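Local atomic coordinates of accelerated cell death 11 (Arabidopsis thaliana, PDB entry 4NT1), a protein that selectively transfers ceramide-1-phosphate and phytoceramide-1-phosphate between membranes and belongs to the all-helical glycolipid transfer protein family. Residues 23-28 with 188-193; 39-44 with 107-112; 81-86 with 100-105. All blocks are in the same frame, centred on the assembly; numbering follows the deposited sequence.

Interaction 1 (23-28 with 188-193); sequences IIVNSP and APLITY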
# COMPACT_ATOMS: atom_id res chain seq x y z
N ILE A 23 14.89 -2.12 -6.11
CA ILE A 23 16.34 -2.11 -6.36
C ILE A 23 17.14 -1.86 -5.09
O ILE A 23 18.15 -2.52 -4.84
CB ILE A 23 16.72 -1.07 -7.43
CG1 ILE A 23 16.16 -1.48 -8.79
CG2 ILE A 23 18.23 -0.88 -7.47
CD1 ILE A 23 16.25 -0.38 -9.85
N ILE A 24 16.70 -0.89 -4.28
CA ILE A 24 17.35 -0.59 -3.01
C ILE A 24 17.28 -1.77 -2.04
O ILE A 24 18.29 -2.14 -1.44
CB ILE A 24 16.73 0.66 -2.35
CG1 ILE A 24 17.06 1.92 -3.17
CG2 ILE A 24 17.23 0.80 -0.89
CD1 ILE A 24 16.22 3.15 -2.77
N VAL A 25 16.11 -2.37 -1.88
CA VAL A 25 15.99 -3.47 -0.92
C VAL A 25 16.77 -4.69 -1.38
O VAL A 25 17.14 -5.52 -0.56
CB VAL A 25 14.54 -3.87 -0.60
CG1 VAL A 25 13.77 -2.70 0.03
CG2 VAL A 25 13.84 -4.40 -1.83
N ASN A 26 17.04 -4.78 -2.67
CA ASN A 26 17.74 -5.94 -3.21
C ASN A 26 19.23 -5.66 -3.41
O ASN A 26 19.96 -6.48 -3.96
CB ASN A 26 17.11 -6.39 -4.53
CG ASN A 26 17.32 -7.85 -4.81
OD1 ASN A 26 17.65 -8.25 -5.93
ND2 ASN A 26 17.14 -8.67 -3.78
N SER A 27 19.66 -4.48 -2.98
CA SER A 27 21.04 -4.06 -3.16
C SER A 27 21.86 -4.40 -1.91
O SER A 27 21.30 -4.58 -0.83
CB SER A 27 21.12 -2.56 -3.46
OG SER A 27 20.81 -1.79 -2.31
N PRO A 28 23.18 -4.48 -2.06
CA PRO A 28 24.04 -4.69 -0.89
C PRO A 28 23.81 -3.60 0.16
O PRO A 28 23.63 -2.43 -0.19
CB PRO A 28 25.46 -4.59 -1.48
CG PRO A 28 25.29 -5.01 -2.91
CD PRO A 28 23.95 -4.46 -3.33
N ALA A 188 6.40 -6.63 -3.82
CA ALA A 188 6.48 -7.86 -3.04
C ALA A 188 7.73 -7.92 -2.16
O ALA A 188 7.62 -8.12 -0.95
CB ALA A 188 6.34 -9.11 -3.92
N PRO A 189 8.92 -7.73 -2.75
CA PRO A 189 10.13 -7.74 -1.91
C PRO A 189 10.17 -6.59 -0.91
O PRO A 189 10.73 -6.75 0.17
CB PRO A 189 11.28 -7.59 -2.93
CG PRO A 189 10.65 -7.09 -4.18
CD PRO A 189 9.24 -7.59 -4.19
N LEU A 190 9.61 -5.43 -1.27
CA LEU A 190 9.54 -4.29 -0.36
C LEU A 190 8.69 -4.61 0.87
O LEU A 190 9.07 -4.32 2.02
CB LEU A 190 8.98 -3.07 -1.10
CG LEU A 190 8.71 -1.85 -0.22
CD1 LEU A 190 10.01 -1.38 0.39
CD2 LEU A 190 8.03 -0.74 -1.05
N ILE A 191 7.52 -5.20 0.62
CA ILE A 191 6.61 -5.57 1.69
C ILE A 191 7.25 -6.61 2.61
O ILE A 191 7.11 -6.55 3.82
CB ILE A 191 5.28 -6.06 1.12
CG1 ILE A 191 4.49 -4.88 0.57
CG2 ILE A 191 4.47 -6.84 2.17
CD1 ILE A 191 3.46 -5.25 -0.48
N THR A 192 7.95 -7.58 2.02
CA THR A 192 8.66 -8.59 2.81
C THR A 192 9.77 -7.94 3.62
O THR A 192 9.99 -8.26 4.79
CB THR A 192 9.29 -9.65 1.87
OG1 THR A 192 8.25 -10.37 1.19
CG2 THR A 192 10.12 -10.64 2.67
N TYR A 193 10.50 -7.02 2.99
CA TYR A 193 11.53 -6.25 3.67
C TYR A 193 10.92 -5.52 4.87
O TYR A 193 11.49 -5.51 5.96
CB TYR A 193 12.20 -5.25 2.72
CG TYR A 193 13.15 -4.29 3.41
CD1 TYR A 193 14.48 -4.63 3.62
CD2 TYR A 193 12.70 -3.06 3.88
CE1 TYR A 193 15.35 -3.76 4.27
CE2 TYR A 193 13.56 -2.19 4.53
CZ TYR A 193 14.88 -2.54 4.72
OH TYR A 193 15.73 -1.68 5.36
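One face of the Tyr193 ring carries the CG1 methyl of Val25, which sits 4.1 Å from the ring centroid and 23° off the ring normal, a CH-pi contact. The methyl is displaced toward the CB end of the ring: its nearest ring atom is Tyr193 CG, 3.8 Å from Val25 CG1. With CG anti to the backbone N (chi1 172°), the tyrosine reaches out from its helix across the C-terminal end of helix 10-25. The same methyl also meets Leu190, whose CD1 lies 4.0 Å from Val25 CG1, the leucine running nearly perpendicular to the valine. Val25 CG2 turns instead to the pyrrolidine ring of Pro189, with Pro189 CB 4.2 Å away. Val25 thus spreads its two branches over three residues of helix 173-199, near the kink at Pro189; this holds for one of its two deposited conformers, so its methyl contacts are less certain. Beyond the valine the helix gives way to a turn, in which Ile24 O accepts from both the N and the OG of Ser27. Val32 touches both Val25 and Tyr193, while Leu190 continues onto Phe18 and Leu21. This is apolar helix-to-helix packing of the GLTP fold, joining the first and last helices away from the lipid headgroup site.

Interaction 2 (39-44 with 107-112); sequences HACSLV and RGLDMV
Val44 and Val112 meet methyl to methyl, Val44 CG1 lying 3.6 Å from Val112 CG2, at a crossing of two helices in the buried core of the GLTP fold. The two side chains pass side by side, heading opposite ways. The second branch of Val44, CG2, faces Leu109 CD2 at a looser 4.3 Å. One turn earlier, Cys41 places its sulfur against both methyls of Leu109, using the thiol as an apolar surface. Leu109 leaves its backbone obliquely, yet with CG anti to the carbonyl carbon (chi1 -63°) its forked end is brought to helix 34-51, between Cys41 and Val44. The short helical segments run at 49° to each other with their axes 10.7 Å apart, a spacing bridged by side chains alone. Around this first shell, Phe18 of helix 10-25 packs on both Val44 and Leu109, and Leu47 and Phe48 extend the contact of Val112 along helix 34-51. The backbone is tied to other parts of the chain as well: Cys41 O accepts from Tyr62 OH, and Leu109 O from Tyr183 OH. At the sulfur itself the fit is nearly symmetrical, with Cys41 SG 3.9 Å from Leu109 CD1 and 4.0 Å from Leu109 CD2.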
# COMPACT_ATOMS: atom_id res chain seq x y z
N HIS A 39 7.22 9.39 -0.23
CA HIS A 39 6.78 9.95 -1.51
C HIS A 39 6.20 8.89 -2.45
O HIS A 39 5.17 9.11 -3.09
CB HIS A 39 7.94 10.69 -2.20
CG HIS A 39 8.26 12.02 -1.59
ND1 HIS A 39 8.98 12.99 -2.26
CD2 HIS A 39 7.98 12.54 -0.37
CE1 HIS A 39 9.12 14.05 -1.48
NE2 HIS A 39 8.51 13.80 -0.33
N ALA A 40 6.86 7.73 -2.54
CA ALA A 40 6.37 6.64 -3.38
C ALA A 40 5.00 6.16 -2.90
O ALA A 40 4.09 5.93 -3.69
CB ALA A 40 7.35 5.49 -3.40
N CYS A 41 4.88 6.01 -1.59
CA CYS A 41 3.61 5.61 -1.00
C CYS A 41 2.50 6.61 -1.31
O CYS A 41 1.34 6.23 -1.49
CB CYS A 41 3.76 5.42 0.51
SG CYS A 41 4.78 3.99 0.96
N SER A 42 2.86 7.89 -1.40
CA SER A 42 1.88 8.93 -1.69
C SER A 42 1.36 8.83 -3.12
O SER A 42 0.25 9.26 -3.41
CB SER A 42 2.45 10.32 -1.40
OG SER A 42 1.43 11.31 -1.49
N LEU A 43 2.14 8.24 -4.02
CA LEU A 43 1.67 8.06 -5.39
C LEU A 43 0.53 7.05 -5.45
O LEU A 43 -0.29 7.07 -6.38
CB LEU A 43 2.80 7.63 -6.32
CG LEU A 43 3.95 8.64 -6.47
CD1 LEU A 43 5.10 8.01 -7.28
CD2 LEU A 43 3.46 9.93 -7.11
N VAL A 44 0.49 6.16 -4.47
CA VAL A 44 -0.55 5.13 -4.39
C VAL A 44 -1.85 5.66 -3.77
O VAL A 44 -2.93 5.17 -4.07
CB VAL A 44 -0.04 3.92 -3.57
CG1 VAL A 44 -1.16 2.92 -3.35
CG2 VAL A 44 1.15 3.26 -4.26
N ARG A 107 0.37 -2.14 5.12
CA ARG A 107 -0.86 -2.86 4.79
C ARG A 107 -1.52 -2.32 3.53
O ARG A 107 -2.04 -3.08 2.70
CB ARG A 107 -1.84 -2.83 5.98
CG ARG A 107 -1.36 -3.66 7.16
CD ARG A 107 -2.19 -3.41 8.40
NE ARG A 107 -1.69 -4.19 9.53
CZ ARG A 107 -1.99 -3.94 10.80
NH1 ARG A 107 -2.79 -2.92 11.11
NH2 ARG A 107 -1.50 -4.72 11.75
N GLY A 108 -1.52 -1.00 3.36
CA GLY A 108 -2.05 -0.40 2.15
C GLY A 108 -1.31 -0.85 0.89
O GLY A 108 -1.93 -1.17 -0.13
N LEU A 109 0.02 -0.87 0.96
CA LEU A 109 0.82 -1.32 -0.18
C LEU A 109 0.49 -2.75 -0.52
O LEU A 109 0.42 -3.13 -1.70
CB LEU A 109 2.31 -1.22 0.12
CG LEU A 109 2.86 0.17 0.39
CD1 LEU A 109 4.33 0.09 0.79
CD2 LEU A 109 2.66 1.11 -0.81
N ASP A 110 0.28 -3.56 0.51
CA ASP A 110 -0.05 -4.97 0.34
C ASP A 110 -1.44 -5.11 -0.28
O ASP A 110 -1.63 -5.90 -1.21
CB ASP A 110 0.05 -5.70 1.69
CG ASP A 110 0.19 -7.20 1.57
OD1 ASP A 110 0.52 -7.70 0.47
OD2 ASP A 110 -0.02 -7.90 2.60
N MET A 111 -2.41 -4.34 0.20
CA MET A 111 -3.75 -4.42 -0.40
C MET A 111 -3.73 -4.08 -1.90
O MET A 111 -4.40 -4.72 -2.70
CB MET A 111 -4.78 -3.54 0.31
CG MET A 111 -6.24 -3.98 0.00
SD MET A 111 -7.42 -2.61 -0.06
CE MET A 111 -7.19 -2.00 -1.74
N VAL A 112 -2.96 -3.05 -2.26
CA VAL A 112 -2.85 -2.67 -3.67
C VAL A 112 -2.16 -3.78 -4.45
O VAL A 112 -2.60 -4.13 -5.55
CB VAL A 112 -2.14 -1.31 -3.85
CG1 VAL A 112 -1.96 -1.00 -5.36
CG2 VAL A 112 -2.95 -0.19 -3.19

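Interaction 3 (81-86 with 100-105); sequences VMMDKD and RNLLRV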
# COMPACT_ATOMS: atom_id res chain seq x y z
N VAL A 81 16.70 3.30 10.95
CA VAL A 81 16.97 4.30 11.98
C VAL A 81 15.68 4.75 12.65
O VAL A 81 15.62 4.85 13.87
CB VAL A 81 17.76 5.50 11.40
CG1 VAL A 81 17.74 6.69 12.35
CG2 VAL A 81 19.19 5.07 11.09
N MET A 82 14.65 4.98 11.84
CA MET A 82 13.34 5.40 12.32
C MET A 82 12.80 4.39 13.34
O MET A 82 12.37 4.77 14.44
CB MET A 82 12.38 5.51 11.14
CG MET A 82 11.06 6.19 11.43
SD MET A 82 9.98 6.16 9.98
CE MET A 82 9.41 4.46 10.04
N MET A 83 12.83 3.12 12.98
CA MET A 83 12.31 2.08 13.87
C MET A 83 13.18 1.88 15.10
O MET A 83 12.66 1.67 16.20
CB MET A 83 12.12 0.75 13.13
CG MET A 83 10.96 0.82 12.17
SD MET A 83 10.78 -0.70 11.23
CE MET A 83 10.11 -1.79 12.49
N ASP A 84 14.49 1.94 14.93
CA ASP A 84 15.39 1.78 16.07
C ASP A 84 15.11 2.85 17.14
O ASP A 84 15.14 2.56 18.33
CB ASP A 84 16.86 1.84 15.63
CG ASP A 84 17.35 0.54 14.98
OD1 ASP A 84 16.68 -0.50 15.10
OD2 ASP A 84 18.43 0.57 14.35
N LYS A 85 14.83 4.08 16.71
CA LYS A 85 14.55 5.14 17.69
C LYS A 85 13.25 4.89 18.47
O LYS A 85 13.15 5.22 19.65
CB LYS A 85 14.55 6.53 17.03
CG LYS A 85 15.92 6.92 16.46
CD LYS A 85 15.81 8.17 15.59
CE LYS A 85 15.75 9.43 16.42
NZ LYS A 85 17.04 9.68 17.14
N ASP A 86 12.26 4.29 17.80
CA ASP A 86 11.03 3.92 18.50
C ASP A 86 11.28 2.78 19.48
O ASP A 86 10.68 2.74 20.56
CB ASP A 86 9.93 3.51 17.51
CG ASP A 86 9.21 4.70 16.92
OD1 ASP A 86 9.25 5.80 17.52
OD2 ASP A 86 8.56 4.54 15.86
N ARG A 100 4.37 2.65 14.10
CA ARG A 100 2.95 2.30 13.98
C ARG A 100 2.39 2.74 12.63
O ARG A 100 1.67 1.99 11.96
CB ARG A 100 2.15 2.93 15.13
CG ARG A 100 0.65 2.67 15.07
CD ARG A 100 -0.04 3.11 16.37
NE ARG A 100 -1.48 2.89 16.33
CZ ARG A 100 -2.10 1.88 16.93
NH1 ARG A 100 -1.41 1.00 17.64
NH2 ARG A 100 -3.41 1.77 16.83
N ASN A 101 2.72 3.96 12.23
CA ASN A 101 2.23 4.46 10.94
C ASN A 101 2.83 3.67 9.79
O ASN A 101 2.14 3.38 8.81
CB ASN A 101 2.45 5.96 10.82
CG ASN A 101 1.54 6.73 11.76
OD1 ASN A 101 0.51 6.21 12.20
ND2 ASN A 101 1.91 7.95 12.08
N LEU A 102 4.10 3.27 9.93
CA LEU A 102 4.73 2.41 8.93
C LEU A 102 3.97 1.10 8.73
O LEU A 102 3.77 0.66 7.60
CB LEU A 102 6.19 2.12 9.29
CG LEU A 102 6.93 1.21 8.31
CD1 LEU A 102 6.99 1.83 6.89
CD2 LEU A 102 8.34 0.90 8.81
N LEU A 103 3.56 0.46 9.84
CA LEU A 103 2.82 -0.78 9.74
C LEU A 103 1.51 -0.56 8.98
O LEU A 103 1.13 -1.39 8.14
CB LEU A 103 2.56 -1.36 11.14
CG LEU A 103 1.85 -2.70 11.22
CD1 LEU A 103 2.60 -3.75 10.42
CD2 LEU A 103 1.73 -3.12 12.68
N ARG A 104 0.83 0.54 9.25
CA ARG A 104 -0.41 0.84 8.54
C ARG A 104 -0.17 1.08 7.04
O ARG A 104 -0.94 0.58 6.19
CB ARG A 104 -1.14 2.04 9.16
CG ARG A 104 -2.09 1.64 10.30
CD ARG A 104 -1.42 1.68 11.64
NE ARG A 104 -2.29 1.14 12.69
CZ ARG A 104 -2.04 0.03 13.37
NH1 ARG A 104 -2.88 -0.38 14.31
NH2 ARG A 104 -0.94 -0.67 13.13
N VAL A 105 0.89 1.80 6.72
CA VAL A 105 1.23 2.06 5.33
C VAL A 105 1.57 0.74 4.61
O VAL A 105 1.09 0.49 3.51
CB VAL A 105 2.38 3.07 5.20
CG1 VAL A 105 2.89 3.10 3.77
CG2 VAL A 105 1.89 4.45 5.63
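Met82 and Met83, consecutive residues of helix 79-88, converge on Leu102 of helix 98-121, packing together two helices of the all-helical GLTP fold that are linked by the short stretch 89-97. Met82 comes first. Its CB points toward the partner helix, and the side chain runs out extended through chi1 and chi2 before bending at chi3 (77°), which brings the CE methyl rather than the sulfur to the leucine. This methyl touches Leu102 CD2 at 3.9 Å and also lies 4.1 Å from Leu102 CB, the two chains meeting at a slant. Met82 also packs on Ile76, Val34 and His98. Met83 starts less directly, but its end swings closer and presents the sulfur, lying nearly square to Leu102. Leu197 and Phe198 of helix 173-199 also meet Met83, and Phe198 packs on Leu102 too, so a third helix closes over this apolar cluster. Further along, Asp86 directs its CB toward helix 98-121, and its OD2 is hydrogen-bonded to Thr99 OG1, a polar tie beside the methionines. On helix 98-121, Arg100 and Arg104 bind the phosphate-bearing lipid; neither guanidinium group takes part in the contact with the methionines. Arg104 NH1 lies 3.3 Å above the Arg100 guanidinium plane, shifted toward the rim of the group, consistent with a pocket made for an anion. Arg104 NH2 also forms a salt bridge with the terminal carboxylate of Trp207 in this lipid-free structure. Across the contact itself, one leucine methyl serves both methionines: besides Met82 CE, Leu102 CD2 receives Met83 SD at 3.8 Å.

How the interactions relate
The three contacts are nested along the chain: interaction 3 lies inside the loop closed by interaction 2, which lies inside that closed by interaction 1. Interactions 2 and 3 share helix 98-121, their centres about 15 Å apart, and touch where Cys41 SG packs 3.5 Å from Val105 CG1. Interaction 1 has its centre about 15 Å from that of interaction 2 and meets it through Ile191 CD1, 3.6 Å from Asp110 CA; it does not touch interaction 3, whose centre is about 17 Å away. Interaction 2 lies near the chain centre, the others farther out. Helix 98-121, which bears the lipid-binding Arg100 and Arg104, is thereby packed against helices from early and late in the sequence.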